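Local coordinates for DisA protein (Sorangium cellulosum, PDB 6CCA), which probably transfers methyl groups to a carbon of a polyketide intermediate, building a gem-dimethyl group on the disorazol assembly line, at residues Val308-Lys313 with Leu334-Arg339. Numbering follows the deposited sequence.
Sequences VVHATK and LNEMTR
H310 and E336 join a loop to a neighbouring strand through a histidine–carboxylate hydrogen bond, a worked example of how a polar pair fixes an imidazole ring. Followed outward, H310 CB and then CG each lie 3.7 Å from E336 OE1. With CG between the backbone N and the carbonyl carbon (chi1 67°) the ring swings toward the strand, and chi2 turns its ND1 side to the carboxylate. There H310 ND1 donates to OE2 of E336 at 3.0 Å, nearly straight at 167°. OE2 receives this bond on its syn lone pair and lies in the ring plane, whereas OE1 accepts a weak second bond from the same nitrogen. Ring and carboxylate planes are turned 79° apart. H310 CE1 stays 4.0 Å from OE1 and OE2 of E336, and the H310 side chain also touches P368. The glutamate reaches across by bending at chi2. A water accepts from V309 N at 2.8 Å and lies very close to E336 OE2 (2.5 Å), probably bridging the carboxylate to the loop backbone. Beside the polar pair, V309 CG2 meets L334 CD2 at 3.8 Å, the side chains crossing at about a right angle. W375 of helix 372-381 packs on both L334 and E336. The histidine's type I turn follows strand 300-306, parallel to strand 330-337; loops at the C-terminal ends of such strands characteristically line the active-site cleft of the Rossmann-like methyltransferase fold.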
ATOM      1  N   VAL A 308      -2.385  -0.153   4.107  1.00 25.06           N
ATOM      2  CA  VAL A 308      -2.534  -1.269   4.974  1.00 24.31           C
ATOM      3  C   VAL A 308      -3.912  -1.964   4.948  1.00 25.61           C
ATOM      4  O   VAL A 308      -4.014  -3.172   5.223  1.00 24.04           O
ATOM      5  CB  VAL A 308      -2.300  -0.792   6.470  1.00 28.59           C
ATOM      6  CG1 VAL A 308      -0.844  -0.353   6.685  1.00 32.23           C
ATOM      7  CG2 VAL A 308      -3.274   0.340   6.867  1.00 25.03           C
ATOM      8  N   VAL A 309      -4.996  -1.263   4.555  1.00 23.62           N
ATOM      9  CA  VAL A 309      -6.316  -1.903   4.644  1.00 21.97           C
ATOM     10  C   VAL A 309      -6.436  -3.106   3.711  1.00 26.56           C
ATOM     11  O   VAL A 309      -7.234  -4.056   3.983  1.00 24.59           O
ATOM     12  CB  VAL A 309      -7.470  -0.894   4.368  1.00 25.16           C
ATOM     13  CG1 VAL A 309      -8.840  -1.552   4.279  1.00 26.52           C
ATOM     14  CG2 VAL A 309      -7.526   0.126   5.510  1.00 24.44           C
ATOM     15  N   HIS A 310      -5.684  -3.083   2.602  1.00 21.08           N
ATOM     16  CA  HIS A 310      -5.675  -4.289   1.712  1.00 21.82           C
ATOM     17  C   HIS A 310      -5.085  -5.569   2.399  1.00 23.32           C
ATOM     18  O   HIS A 310      -5.239  -6.667   1.877  1.00 25.07           O
ATOM     19  CB  HIS A 310      -4.856  -4.033   0.454  1.00 21.71           C
ATOM     20  CG  HIS A 310      -3.390  -3.853   0.735  1.00 21.99           C
ATOM     21  ND1 HIS A 310      -2.817  -2.609   0.940  1.00 23.88           N
ATOM     22  CD2 HIS A 310      -2.397  -4.755   0.923  1.00 23.53           C
ATOM     23  CE1 HIS A 310      -1.537  -2.766   1.246  1.00 26.81           C
ATOM     24  NE2 HIS A 310      -1.252  -4.056   1.212  1.00 24.07           N
ATOM     25  N   ALA A 311      -4.389  -5.447   3.514  1.00 22.58           N
ATOM     26  CA  ALA A 311      -3.769  -6.637   4.183  1.00 24.69           C
ATOM     27  C   ALA A 311      -4.723  -7.303   5.108  1.00 28.05           C
ATOM     28  O   ALA A 311      -4.565  -7.229   6.326  1.00 31.94           O
ATOM     29  CB  ALA A 311      -2.494  -6.271   4.924  1.00 24.60           C
ATOM     30  N   THR A 312      -5.721  -7.953   4.527  1.00 27.32           N
ATOM     31  CA  THR A 312      -6.791  -8.547   5.284  1.00 26.95           C
ATOM     32  C   THR A 312      -7.324  -9.737   4.509  1.00 26.95           C
ATOM     33  O   THR A 312      -7.239  -9.786   3.284  1.00 23.45           O
ATOM     34  CB  THR A 312      -7.936  -7.518   5.516  1.00 28.13           C
ATOM     35  OG1 THR A 312      -8.976  -8.156   6.282  1.00 33.22           O
ATOM     36  CG2 THR A 312      -8.541  -7.051   4.199  1.00 27.01           C
ATOM     37  N   LYS A 313      -7.941 -10.677   5.202  1.00 28.30           N
ATOM     38  CA  LYS A 313      -8.472 -11.857   4.559  1.00 27.60           C
ATOM     39  C   LYS A 313      -9.713 -11.631   3.778  1.00 27.37           C
ATOM     40  O   LYS A 313      -9.898 -12.217   2.721  1.00 27.26           O
ATOM     41  CB  LYS A 313      -8.779 -12.925   5.623  1.00 32.96           C
ATOM     42  CG  LYS A 313      -7.522 -13.528   6.161  1.00 34.85           C
ATOM     43  CD  LYS A 313      -7.793 -14.702   7.079  1.00 47.04           C
ATOM     44  CE  LYS A 313      -6.459 -15.186   7.645  1.00 54.57           C
ATOM     45  NZ  LYS A 313      -6.632 -15.756   9.006  1.00 62.80           N
ATOM     46  N   LEU A 334      -8.149   6.467   2.457  1.00 13.78           N
ATOM     47  CA  LEU A 334      -7.180   5.448   2.047  1.00 13.35           C
ATOM     48  C   LEU A 334      -6.061   6.050   1.207  1.00 13.44           C
ATOM     49  O   LEU A 334      -6.339   6.896   0.316  1.00 14.76           O
ATOM     50  CB  LEU A 334      -7.879   4.359   1.217  1.00 13.99           C
ATOM     51  CG  LEU A 334      -9.017   3.586   1.804  1.00 15.21           C
ATOM     52  CD1 LEU A 334      -9.726   2.700   0.779  1.00 17.84           C
ATOM     53  CD2 LEU A 334      -8.505   2.736   2.960  1.00 17.21           C
ATOM     54  N   ASN A 335      -4.828   5.601   1.475  1.00 12.85           N
ATOM     55  CA  ASN A 335      -3.725   5.762   0.558  1.00 13.45           C
ATOM     56  C   ASN A 335      -3.315   4.366   0.146  1.00 12.99           C
ATOM     57  O   ASN A 335      -2.935   3.535   1.030  1.00 13.86           O
ATOM     58  CB  ASN A 335      -2.597   6.465   1.274  1.00 13.24           C
ATOM     59  CG  ASN A 335      -1.385   6.712   0.376  1.00 14.25           C
ATOM     60  OD1 ASN A 335      -1.366   6.323  -0.802  1.00 14.91           O
ATOM     61  ND2 ASN A 335      -0.407   7.455   0.912  1.00 15.14           N
ATOM     62  N   GLU A 336      -3.491   4.052  -1.119  1.00 13.00           N
ATOM     63  CA  GLU A 336      -3.339   2.707  -1.620  1.00 14.88           C
ATOM     64  C   GLU A 336      -2.589   2.641  -2.961  1.00 14.16           C
ATOM     65  O   GLU A 336      -2.681   3.519  -3.803  1.00 13.08           O
ATOM     66  CB  GLU A 336      -4.725   2.016  -1.844  1.00 14.31           C
ATOM     67  CG  GLU A 336      -5.347   1.431  -0.570  1.00 15.25           C
ATOM     68  CD  GLU A 336      -4.630   0.145  -0.130  1.00 16.90           C
ATOM     69  OE1 GLU A 336      -4.146  -0.641  -0.957  1.00 18.28           O
ATOM     70  OE2 GLU A 336      -4.541  -0.098   1.071  1.00 20.29           O
ATOM     71  N   MET A 337      -1.887   1.534  -3.168  1.00 16.14           N
ATOM     72  CA  MET A 337      -1.263   1.273  -4.451  1.00 15.51           C
ATOM     73  C   MET A 337      -2.374   0.627  -5.305  1.00 14.86           C
ATOM     74  O   MET A 337      -3.054  -0.298  -4.826  1.00 16.89           O
ATOM     75  CB  MET A 337      -0.019   0.351  -4.301  1.00 15.64           C
ATOM     76  CG  MET A 337       0.987   0.935  -3.309  1.00 17.69           C
ATOM     77  SD  MET A 337       1.759   2.468  -3.952  1.00 22.80           S
ATOM     78  CE  MET A 337       2.686   2.875  -2.457  1.00 23.98           C
ATOM     79  N   THR A 338      -2.576   1.173  -6.507  1.00 15.91           N
ATOM     80  CA  THR A 338      -3.707   0.848  -7.359  1.00 15.20           C
ATOM     81  C   THR A 338      -3.380   0.171  -8.709  1.00 16.72           C
ATOM     82  O   THR A 338      -4.246   0.127  -9.600  1.00 18.68           O
ATOM     83  CB  THR A 338      -4.525   2.128  -7.584  1.00 16.01           C
ATOM     84  OG1 THR A 338      -3.676   3.218  -7.971  1.00 15.36           O
ATOM     85  CG2 THR A 338      -5.207   2.544  -6.282  1.00 17.54           C
ATOM     86  N   ARG A 339      -2.163  -0.347  -8.844  1.00 17.19           N
ATOM     87  CA  ARG A 339      -1.708  -1.111  -9.990  1.00 17.54           C
ATOM     88  C   ARG A 339      -0.734  -2.136  -9.432  1.00 17.29           C
ATOM     89  O   ARG A 339       0.011  -1.842  -8.482  1.00 16.98           O
ATOM     90  CB  ARG A 339      -1.087  -0.154 -11.008  1.00 23.44           C
ATOM     91  CG  ARG A 339      -0.556  -0.837 -12.260  1.00 34.33           C
ATOM     92  CD  ARG A 339       0.131   0.112 -13.291  1.00 43.78           C
ATOM     93  NE  ARG A 339      -0.880   0.894 -13.966  1.00 49.34           N
ATOM     94  CZ  ARG A 339      -1.761   0.391 -14.834  1.00 59.10           C
ATOM     95  NH1 ARG A 339      -1.722  -0.886 -15.190  1.00 56.85           N
ATOM     96  NH2 ARG A 339      -2.679   1.177 -15.376  1.00 62.77           N
TER
HETATM   97  O   HOH W   1      -4.966   1.214   3.205  1.00 17.40           O